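Local atomic coordinates of malonyl CoA-ACP transacylase (Xanthomonas oryzae pv. oryzae, PDB entry 3K89), a protein that probably transfers the malonyl group from malonyl-CoA to holo-acyl carrier protein, releasing CoA and supplying malonyl-ACP for fatty acid synthesis. Residues A[71-74]-A[75-79]; A[22-25]-A[26-30]; A[112-115]-A[116-120]; A[54-57]-A[58-62]. All blocks are in the same frame, centred on the assembly; numbering follows the deposited sequence.

In the fold
Along the chain the four contacts come in the order interaction 2, 4, 1, 3, each a local helical or helix-end contact within the acyl transferase domain. Interactions 1 and 4 share helix 61-81: interaction 4 leads into its start and interaction 1 lies in its second half, with centres about 21 Å apart. Interaction 2, at the end of helix 22-27, touches interaction 1, their centres about 11 Å apart, with His28 packing on Leu78. Interaction 3, on helix 109-126, meets interaction 4 through the Arg117–Glu62 salt bridge, their centres about 14 Å apart. Helix 61-81 thus links two surface turns to the helix whose Arg119 reaches the predicted nucleophile Ser94.

Interaction 1: A[71-74]-A[75-79]; sequences AGVA and VWRLW
Val73 and Arg77, one helical turn apart, make the main side-chain contact: CG1 of Val73 lies over one face of the guanidinium and comes 3.7 Å from Arg77 NE. One torsion and one extended chain account for this. In Val73, CG1 stands opposite the backbone N (chi1 176°), and the Arg77 chain, extended from CG to NE, runs obliquely past that methyl. This is the looser side, since Arg77 is partly exposed; its NH1 continues to a salt bridge with Glu37 on helix 30-42.

The rest is close-packed. Val75 CG2 sits 3.4 Å from Ala71 O, and the CB of Trp76 is 3.4 Å from Val73 O. The Trp76 indole itself leads off to Phe8 and Ala103, while Val73 reaches Thr99 and Val102 of helix 95-103. Four backbone bonds fix the spacing, from Val75 N to Ala71 O at 3.2 Å through Leu78 N to Ala74 O at 3.1 Å, and their N-H...O angles of 153° to 163° show little distortion. Regular i to i+4 bonding, with buried faces turned to several neighbours and one arginine at the margin, is typical of a packed alpha-helix, here helix 61-81 of the acyltransferase fold.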
loop_
_atom_site.group_PDB
_atom_site.type_symbol
_atom_site.label_atom_id
_atom_site.label_comp_id
_atom_site.label_asym_id
_atom_site.label_seq_id
_atom_site.Cartn_x
_atom_site.Cartn_y
_atom_site.Cartn_z
ATOM N N ALA A 71 10.388 5.114 -2.573
ATOM C CA ALA A 71 10.154 4.977 -4.009
ATOM C C ALA A 71 8.949 5.796 -4.473
ATOM O O ALA A 71 9.030 6.508 -5.467
ATOM C CB ALA A 71 9.971 3.494 -4.352
ATOM N N GLY A 72 7.859 5.743 -3.718
ATOM C CA GLY A 72 6.660 6.507 -4.101
ATOM C C GLY A 72 6.886 8.008 -3.985
ATOM O O GLY A 72 6.453 8.781 -4.850
ATOM N N VAL A 73 7.525 8.428 -2.896
ATOM C CA VAL A 73 7.833 9.827 -2.720
ATOM C C VAL A 73 8.828 10.305 -3.793
ATOM O O VAL A 73 8.698 11.444 -4.270
ATOM C CB VAL A 73 8.299 10.144 -1.268
ATOM C CG1 VAL A 73 8.714 11.609 -1.131
ATOM C CG2 VAL A 73 7.160 9.844 -0.288
ATOM N N ALA A 74 9.788 9.462 -4.193
ATOM C CA ALA A 74 10.723 9.860 -5.274
ATOM C C ALA A 74 9.976 10.164 -6.582
ATOM O O ALA A 74 10.229 11.192 -7.226
ATOM C CB ALA A 74 11.800 8.810 -5.509
ATOM N N VAL A 75 9.041 9.297 -6.960
ATOM C CA VAL A 75 8.276 9.529 -8.188
ATOM C C VAL A 75 7.357 10.762 -8.029
ATOM O O VAL A 75 7.195 11.547 -8.966
ATOM C CB VAL A 75 7.497 8.274 -8.628
ATOM C CG1 VAL A 75 6.730 8.562 -9.954
ATOM C CG2 VAL A 75 8.484 7.094 -8.801
ATOM N N TRP A 76 6.781 10.936 -6.832
ATOM C CA TRP A 76 5.945 12.098 -6.522
ATOM C C TRP A 76 6.726 13.394 -6.747
ATOM O O TRP A 76 6.236 14.324 -7.393
ATOM C CB TRP A 76 5.480 12.027 -5.057
ATOM C CG TRP A 76 4.796 13.293 -4.578
ATOM C CD1 TRP A 76 5.301 14.235 -3.707
ATOM C CD2 TRP A 76 3.495 13.742 -4.950
ATOM N NE1 TRP A 76 4.367 15.231 -3.507
ATOM C CE2 TRP A 76 3.257 14.959 -4.258
ATOM C CE3 TRP A 76 2.493 13.229 -5.783
ATOM C CZ2 TRP A 76 2.069 15.669 -4.387
ATOM C CZ3 TRP A 76 1.307 13.942 -5.914
ATOM C CH2 TRP A 76 1.106 15.153 -5.215
ATOM N N ARG A 77 7.941 13.446 -6.216
ATOM C CA ARG A 77 8.766 14.661 -6.310
ATOM C C ARG A 77 9.167 14.941 -7.753
ATOM O O ARG A 77 9.213 16.106 -8.174
ATOM C CB ARG A 77 9.977 14.569 -5.390
ATOM C CG ARG A 77 9.579 14.685 -3.918
ATOM C CD ARG A 77 10.779 14.514 -3.015
ATOM N NE ARG A 77 10.455 14.792 -1.608
ATOM C CZ ARG A 77 11.362 14.781 -0.629
ATOM N NH1 ARG A 77 12.636 14.482 -0.895
ATOM N NH2 ARG A 77 11.003 15.033 0.626
ATOM N N LEU A 78 9.395 13.872 -8.511
ATOM C CA LEU A 78 9.718 13.999 -9.934
ATOM C C LEU A 78 8.559 14.611 -10.704
ATOM O O LEU A 78 8.741 15.614 -11.410
ATOM C CB LEU A 78 10.111 12.633 -10.515
ATOM C CG LEU A 78 10.419 12.540 -12.014
ATOM C CD1 LEU A 78 11.547 13.488 -12.417
ATOM C CD2 LEU A 78 10.768 11.093 -12.380
ATOM N N TRP A 79 7.375 14.008 -10.572
ATOM C CA TRP A 79 6.166 14.490 -11.235
ATOM C C TRP A 79 5.910 15.947 -10.886
ATOM O O TRP A 79 5.683 16.776 -11.776
ATOM C CB TRP A 79 4.967 13.654 -10.789
ATOM C CG TRP A 79 3.693 14.024 -11.467
ATOM C CD1 TRP A 79 2.760 14.920 -11.034
ATOM C CD2 TRP A 79 3.201 13.500 -12.705
ATOM N NE1 TRP A 79 1.714 14.974 -11.920
ATOM C CE2 TRP A 79 1.965 14.116 -12.957
ATOM C CE3 TRP A 79 3.691 12.561 -13.626
ATOM C CZ2 TRP A 79 1.200 13.834 -14.098
ATOM C CZ3 TRP A 79 2.926 12.271 -14.756
ATOM C CH2 TRP A 79 1.698 12.912 -14.983
#

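Interaction 2: A[22-25]-A[26-30]; sequences AELS and ELHPQ
Leu24 and His28 meet where helix 22-27 gives out, a helix C-terminus that runs into a turn before helix 30-42. Their side chains approach through the CD2 methyl of Leu24 and the CD2 ring carbon of His28, 4.2 Å apart. The imidazole also passes near the backbone: its CD2 lies 3.4 Å from Leu24 O. His28 CG points opposite the carbonyl carbon (chi1 -56°), which brings the ring back beside the carbonyl of Leu24, and the CB of Leu27 covers one ring face, offset toward the rim. Leu24 and His28 both rest on Leu78 of helix 61-81, so the pair joins this helix end to the neighbouring helix.

On another side of the turn, Glu26 is extended beyond CG. Its CG packs 3.5 Å from Ala22 O, while the carboxylate continues into an exposed region. Leu27 CG lies 3.7 Å from Glu23 O, and the side chain also touches Pro302.

The backbone bonds show the helical pattern weakening. Glu26 N still bonds to Ala22 O in the i to i+4 manner, with an N-H...O angle of 151°. Leu27 N instead makes a weak bond to Leu24 O, and His28 N bonds to Ser25 O from above the carbonyl plane, 72° out of it, both with i to i+3 spacing. Past this point a water bridges the turn, lying 2.6 Å from Ser25 OG and donating to His28 O at 2.8 Å.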
loop_
_atom_site.group_PDB
_atom_site.type_symbol
_atom_site.label_atom_id
_atom_site.label_comp_id
_atom_site.label_asym_id
_atom_site.label_seq_id
_atom_site.Cartn_x
_atom_site.Cartn_y
_atom_site.Cartn_z
ATOM N N ALA A 22 15.389 2.022 -11.187
ATOM C CA ALA A 22 16.775 2.173 -11.647
ATOM C C ALA A 22 16.836 3.095 -12.868
ATOM O O ALA A 22 17.706 3.981 -12.941
ATOM C CB ALA A 22 17.398 0.820 -11.965
ATOM N N GLU A 23 15.913 2.894 -13.815
ATOM C CA GLU A 23 15.998 3.580 -15.087
ATOM C C GLU A 23 15.598 5.032 -14.965
ATOM O O GLU A 23 16.218 5.910 -15.586
ATOM C CB GLU A 23 15.181 2.847 -16.150
ATOM C CG GLU A 23 15.810 1.491 -16.483
ATOM C CD GLU A 23 14.853 0.543 -17.175
ATOM O OE1 GLU A 23 13.671 0.443 -16.755
ATOM O OE2 GLU A 23 15.314 -0.121 -18.133
ATOM N N LEU A 24 14.584 5.304 -14.145
ATOM C CA LEU A 24 14.249 6.695 -13.848
ATOM C C LEU A 24 15.376 7.414 -13.121
ATOM O O LEU A 24 15.620 8.593 -13.378
ATOM C CB LEU A 24 12.953 6.790 -13.039
ATOM C CG LEU A 24 11.681 6.677 -13.875
ATOM C CD1 LEU A 24 10.484 6.503 -12.933
ATOM C CD2 LEU A 24 11.500 7.867 -14.831
ATOM N N SER A 25 16.040 6.722 -12.197
ATOM C CA SER A 25 17.144 7.319 -11.432
ATOM C C SER A 25 18.280 7.770 -12.348
ATOM O O SER A 25 18.877 8.821 -12.132
ATOM C CB SER A 25 17.666 6.320 -10.398
ATOM O OG SER A 25 18.762 6.847 -9.662
ATOM N N GLU A 26 18.566 6.981 -13.380
ATOM C CA GLU A 26 19.603 7.356 -14.349
ATOM C C GLU A 26 19.321 8.698 -15.026
ATOM O O GLU A 26 20.250 9.442 -15.382
ATOM C CB GLU A 26 19.730 6.262 -15.402
ATOM C CG GLU A 26 20.424 5.037 -14.883
ATOM C CD GLU A 26 20.719 4.023 -15.965
ATOM O OE1 GLU A 26 20.362 4.269 -17.143
ATOM O OE2 GLU A 26 21.308 2.971 -15.629
ATOM N N LEU A 27 18.043 9.005 -15.211
ATOM C CA LEU A 27 17.627 10.254 -15.837
ATOM C C LEU A 27 17.477 11.425 -14.864
ATOM O O LEU A 27 17.511 12.591 -15.281
ATOM C CB LEU A 27 16.317 10.047 -16.602
ATOM C CG LEU A 27 16.310 8.929 -17.659
ATOM C CD1 LEU A 27 14.897 8.724 -18.187
ATOM C CD2 LEU A 27 17.278 9.235 -18.810
ATOM N N HIS A 28 17.302 11.125 -13.573
ATOM C CA HIS A 28 16.883 12.156 -12.608
ATOM C C HIS A 28 17.581 12.017 -11.263
ATOM O O HIS A 28 17.228 11.145 -10.445
ATOM C CB HIS A 28 15.367 12.099 -12.386
ATOM C CG HIS A 28 14.576 12.231 -13.644
ATOM N ND1 HIS A 28 14.456 13.424 -14.321
ATOM C CD2 HIS A 28 13.879 11.317 -14.358
ATOM C CE1 HIS A 28 13.706 13.241 -15.395
ATOM N NE2 HIS A 28 13.340 11.973 -15.439
ATOM N N PRO A 29 18.563 12.885 -11.013
ATOM C CA PRO A 29 19.338 12.835 -9.769
ATOM C C PRO A 29 18.475 12.967 -8.512
ATOM O O PRO A 29 18.857 12.453 -7.461
ATOM C CB PRO A 29 20.308 14.025 -9.912
ATOM C CG PRO A 29 20.409 14.255 -11.400
ATOM C CD PRO A 29 19.038 13.942 -11.935
ATOM N N GLN A 30 17.326 13.644 -8.611
ATOM C CA GLN A 30 16.431 13.786 -7.448
ATOM C C GLN A 30 16.078 12.416 -6.831
ATOM O O GLN A 30 15.922 12.318 -5.629
ATOM C CB GLN A 30 15.164 14.614 -7.789
ATOM C CG GLN A 30 14.028 14.584 -6.711
ATOM C CD GLN A 30 13.017 13.441 -6.941
ATOM O OE1 GLN A 30 12.365 13.373 -7.981
ATOM N NE2 GLN A 30 12.892 12.555 -5.976
HETATM O O HOH W 1 18.786 9.382 -8.937
#

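Interaction 3: A[112-115]-A[116-120]; sequences GAHL and VRLRG
Gly112 opens this part of helix 109-126 by accepting a backbone bond from Val116 N, the first of four i to i+4 bonds in a regular alpha-helix that borders the predicted active site. Both Val116 methyls lie close to the same carbonyl: CG1 is 3.5 Å and CG2 3.4 Å from Gly112 O. Beyond them Val116 packs on Leu69 of helix 61-81 and Leu95 of helix 95-103.

Ala113 O receives Arg117 N and lies beside the CB of that arginine. The Arg117 chain bends at chi2 (105°) and leads away to a salt bridge with Glu62.

His114 forms the main side-chain contact. With chi1 at 172°, its CG stands opposite the backbone N and the ring comes alongside Leu118, one turn on. Leu118 CG lies over one face of the imidazole, 4.3 Å from the ring centroid and 23° off the ring normal, which meets the definition of a CH-pi contact. Atom to atom, the nearest approach of the two side chains is Leu118 CD1 to His114 NE2, 3.5 Å.

The Leu115 side chain packs on Leu214 and Met218 of helix 208-219. Its carbonyl is gripped by Arg119 N at 2.8 Å, with Arg119 CB also close by. From there the extended Arg119 chain leads to Gln65 and Gln252, and its NH2 donates to OG of Ser94, the predicted nucleophile. Against the same carbonyl, Leu118 CB packs 3.4 Å from Leu115 O.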
loop_
_atom_site.group_PDB
_atom_site.type_symbol
_atom_site.label_atom_id
_atom_site.label_comp_id
_atom_site.label_asym_id
_atom_site.label_seq_id
_atom_site.Cartn_x
_atom_site.Cartn_y
_atom_site.Cartn_z
ATOM N N GLY A 112 8.213 9.792 7.976
ATOM C CA GLY A 112 7.459 8.725 7.337
ATOM C C GLY A 112 8.273 7.456 7.220
ATOM O O GLY A 112 7.773 6.348 7.531
ATOM N N ALA A 113 9.527 7.614 6.790
ATOM C CA ALA A 113 10.424 6.469 6.604
ATOM C C ALA A 113 10.708 5.810 7.946
ATOM O O ALA A 113 10.699 4.581 8.042
ATOM C CB ALA A 113 11.725 6.908 5.921
ATOM N N HIS A 114 10.948 6.626 8.973
ATOM C CA HIS A 114 11.162 6.084 10.328
ATOM C C HIS A 114 9.914 5.334 10.804
ATOM O O HIS A 114 9.994 4.197 11.312
ATOM C CB HIS A 114 11.514 7.218 11.293
ATOM C CG HIS A 114 11.564 6.797 12.729
ATOM N ND1 HIS A 114 12.471 5.874 13.203
ATOM C CD2 HIS A 114 10.836 7.194 13.799
ATOM C CE1 HIS A 114 12.290 5.708 14.500
ATOM N NE2 HIS A 114 11.306 6.501 14.888
ATOM N N LEU A 115 8.757 5.955 10.605
ATOM C CA LEU A 115 7.518 5.402 11.102
ATOM C C LEU A 115 7.190 4.041 10.478
ATOM O O LEU A 115 6.729 3.145 11.171
ATOM C CB LEU A 115 6.373 6.390 10.867
ATOM C CG LEU A 115 4.981 5.982 11.366
ATOM C CD1 LEU A 115 4.976 5.701 12.870
ATOM C CD2 LEU A 115 3.950 7.055 11.004
ATOM N N VAL A 116 7.397 3.905 9.173
ATOM C CA VAL A 116 7.041 2.638 8.527
ATOM C C VAL A 116 8.082 1.544 8.741
ATOM O O VAL A 116 7.741 0.360 8.688
ATOM C CB VAL A 116 6.630 2.797 7.045
ATOM C CG1 VAL A 116 5.466 3.795 6.924
ATOM C CG2 VAL A 116 7.838 3.207 6.176
ATOM N N ARG A 117 9.338 1.920 9.000
ATOM C CA ARG A 117 10.296 0.925 9.506
ATOM C C ARG A 117 9.768 0.354 10.837
ATOM O O ARG A 117 9.742 -0.876 11.018
ATOM C CB ARG A 117 11.701 1.526 9.674
ATOM C CG ARG A 117 12.710 0.555 10.338
ATOM C CD ARG A 117 13.681 -0.012 9.346
ATOM N NE ARG A 117 14.486 -1.113 9.902
ATOM C CZ ARG A 117 15.716 -0.991 10.407
ATOM N NH1 ARG A 117 16.325 0.188 10.456
ATOM N NH2 ARG A 117 16.343 -2.077 10.872
ATOM N N LEU A 118 9.315 1.234 11.732
ATOM C CA LEU A 118 8.714 0.804 13.004
ATOM C C LEU A 118 7.455 -0.015 12.758
ATOM O O LEU A 118 7.272 -1.073 13.367
ATOM C CB LEU A 118 8.399 1.983 13.923
ATOM C CG LEU A 118 9.578 2.761 14.500
ATOM C CD1 LEU A 118 9.047 3.869 15.392
ATOM C CD2 LEU A 118 10.533 1.841 15.274
ATOM N N ARG A 119 6.599 0.452 11.841
ATOM C CA ARG A 119 5.372 -0.286 11.516
ATOM C C ARG A 119 5.680 -1.734 11.111
ATOM O O ARG A 119 5.087 -2.680 11.655
ATOM C CB ARG A 119 4.591 0.443 10.395
ATOM C CG ARG A 119 3.250 -0.206 9.994
ATOM C CD ARG A 119 2.543 0.726 9.005
ATOM N NE ARG A 119 1.265 0.206 8.487
ATOM C CZ ARG A 119 1.135 -0.564 7.405
ATOM N NH1 ARG A 119 2.211 -0.980 6.746
ATOM N NH2 ARG A 119 -0.085 -0.930 6.981
ATOM N N GLY A 120 6.631 -1.916 10.203
ATOM C CA GLY A 120 7.067 -3.242 9.786
ATOM C C GLY A 120 7.624 -4.056 10.938
ATOM O O GLY A 120 7.307 -5.226 11.057
#

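Interaction 4: A[54-57]-A[58-62]; sequences PEEM and LNRTE
Chi1 of -162° turns Glu55 CG opposite its backbone N, and chi1 of -71° turns Asn59 CG opposite its carbonyl carbon, so the two chains cross on one side of the short helix 55-58. Pro54 occupies its N-cap position; beyond the helix the chain turns through Arg60, at the N-cap position of helix 61-81.

CG of Glu55 lies 3.6 Å from Asn59 ND2, with the carboxylate and amide planes 45° apart. Two waters join the ends: one donates to both Glu55 OE2 and Asn59 OD1, and the other accepts from ND2 and donates weakly to the same OE2. Asn59 OD1 is also held by Gln16.

Arg60 folds back over the helix end. One guanidinium face lies over Met57 CA, and NH2 comes 3.7 Å from Met57 CG; Glu56 CG is 3.8 Å from NH1. Glu56 and Arg60 remain beyond salt-bridge distance, OE1 to NH1 being 4.5 Å.

The backbone records the same ending. Leu58 N bonds to Pro54 O in the carbonyl plane, whereas Arg60 N reaches Met57 O from above its plane. At the guanidinium edge, in its plane, a water that donates a weak bond to Glu56 OE1 accepts from Arg60 NH2 at 2.6 Å.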
loop_
_atom_site.group_PDB
_atom_site.type_symbol
_atom_site.label_atom_id
_atom_site.label_comp_id
_atom_site.label_asym_id
_atom_site.label_seq_id
_atom_site.Cartn_x
_atom_site.Cartn_y
_atom_site.Cartn_z
ATOM N N PRO A 54 20.560 -7.488 -0.262
ATOM C CA PRO A 54 19.992 -8.801 -0.600
ATOM C C PRO A 54 18.470 -8.786 -0.747
ATOM O O PRO A 54 17.774 -8.150 0.044
ATOM C CB PRO A 54 20.384 -9.670 0.590
ATOM C CG PRO A 54 20.571 -8.711 1.723
ATOM C CD PRO A 54 21.130 -7.464 1.096
ATOM N N GLU A 55 17.963 -9.495 -1.746
ATOM C CA GLU A 55 16.508 -9.518 -1.975
ATOM C C GLU A 55 15.732 -10.041 -0.770
ATOM O O GLU A 55 14.614 -9.582 -0.493
ATOM C CB GLU A 55 16.148 -10.301 -3.233
ATOM C CG GLU A 55 14.736 -9.974 -3.720
ATOM C CD GLU A 55 14.401 -10.559 -5.071
ATOM O OE1 GLU A 55 15.130 -11.470 -5.538
ATOM O OE2 GLU A 55 13.388 -10.110 -5.657
ATOM N N GLU A 56 16.322 -10.979 -0.031
ATOM C CA GLU A 56 15.673 -11.491 1.179
ATOM C C GLU A 56 15.345 -10.390 2.205
ATOM O O GLU A 56 14.268 -10.413 2.801
ATOM C CB GLU A 56 16.487 -12.623 1.825
ATOM C CG GLU A 56 15.644 -13.601 2.637
ATOM C CD GLU A 56 16.421 -14.849 3.042
ATOM O OE1 GLU A 56 17.443 -14.709 3.752
ATOM O OE2 GLU A 56 16.005 -15.971 2.654
ATOM N N MET A 57 16.258 -9.433 2.401
ATOM C CA MET A 57 16.001 -8.313 3.294
ATOM C C MET A 57 15.026 -7.323 2.670
ATOM O O MET A 57 14.123 -6.843 3.358
ATOM C CB MET A 57 17.280 -7.566 3.668
ATOM C CG MET A 57 18.106 -8.247 4.730
ATOM S SD MET A 57 19.578 -7.238 5.057
ATOM C CE MET A 57 18.955 -6.002 6.173
ATOM N N LEU A 58 15.214 -7.020 1.389
ATOM C CA LEU A 58 14.310 -6.119 0.654
ATOM C C LEU A 58 12.853 -6.581 0.759
ATOM O O LEU A 58 11.935 -5.750 0.813
ATOM C CB LEU A 58 14.707 -6.006 -0.822
ATOM C CG LEU A 58 13.800 -5.158 -1.735
ATOM C CD1 LEU A 58 13.743 -3.678 -1.281
ATOM C CD2 LEU A 58 14.205 -5.259 -3.200
ATOM N N ASN A 59 12.648 -7.900 0.778
ATOM C CA ASN A 59 11.298 -8.476 0.892
ATOM C C ASN A 59 10.742 -8.609 2.319
ATOM O O ASN A 59 9.551 -8.919 2.506
ATOM C CB ASN A 59 11.267 -9.845 0.202
ATOM C CG ASN A 59 11.348 -9.739 -1.307
ATOM O OD1 ASN A 59 11.074 -8.689 -1.884
ATOM N ND2 ASN A 59 11.729 -10.839 -1.963
ATOM N N ARG A 60 11.588 -8.384 3.319
ATOM C CA ARG A 60 11.160 -8.396 4.720
ATOM C C ARG A 60 10.492 -7.053 5.000
ATOM O O ARG A 60 11.101 -6.011 4.780
ATOM C CB ARG A 60 12.369 -8.557 5.639
ATOM C CG ARG A 60 12.057 -9.063 7.030
ATOM C CD ARG A 60 12.750 -10.413 7.313
ATOM N NE ARG A 60 14.182 -10.199 7.525
ATOM C CZ ARG A 60 15.171 -10.776 6.838
ATOM N NH1 ARG A 60 14.930 -11.682 5.897
ATOM N NH2 ARG A 60 16.422 -10.463 7.127
ATOM N N THR A 61 9.261 -7.098 5.493
ATOM C CA THR A 61 8.399 -5.911 5.544
ATOM C C THR A 61 8.962 -4.677 6.281
ATOM O O THR A 61 8.682 -3.545 5.876
ATOM C CB THR A 61 6.966 -6.285 6.002
ATOM O OG1 THR A 61 6.038 -5.291 5.546
ATOM C CG2 THR A 61 6.868 -6.442 7.521
ATOM N N GLU A 62 9.770 -4.867 7.326
ATOM C CA GLU A 62 10.367 -3.702 8.004
ATOM C C GLU A 62 11.292 -2.914 7.065
ATOM O O GLU A 62 11.510 -1.715 7.289
ATOM C CB GLU A 62 11.131 -4.093 9.284
ATOM C CG GLU A 62 12.456 -4.806 9.072
ATOM C CD GLU A 62 13.300 -4.792 10.341
ATOM O OE1 GLU A 62 13.403 -5.861 10.983
ATOM O OE2 GLU A 62 13.815 -3.725 10.736
HETATM O O HOH W 2 11.507 -8.105 -4.466
HETATM O O HOH W 3 11.386 -11.680 -4.666
HETATM O O HOH W 4 18.038 -11.781 5.504
#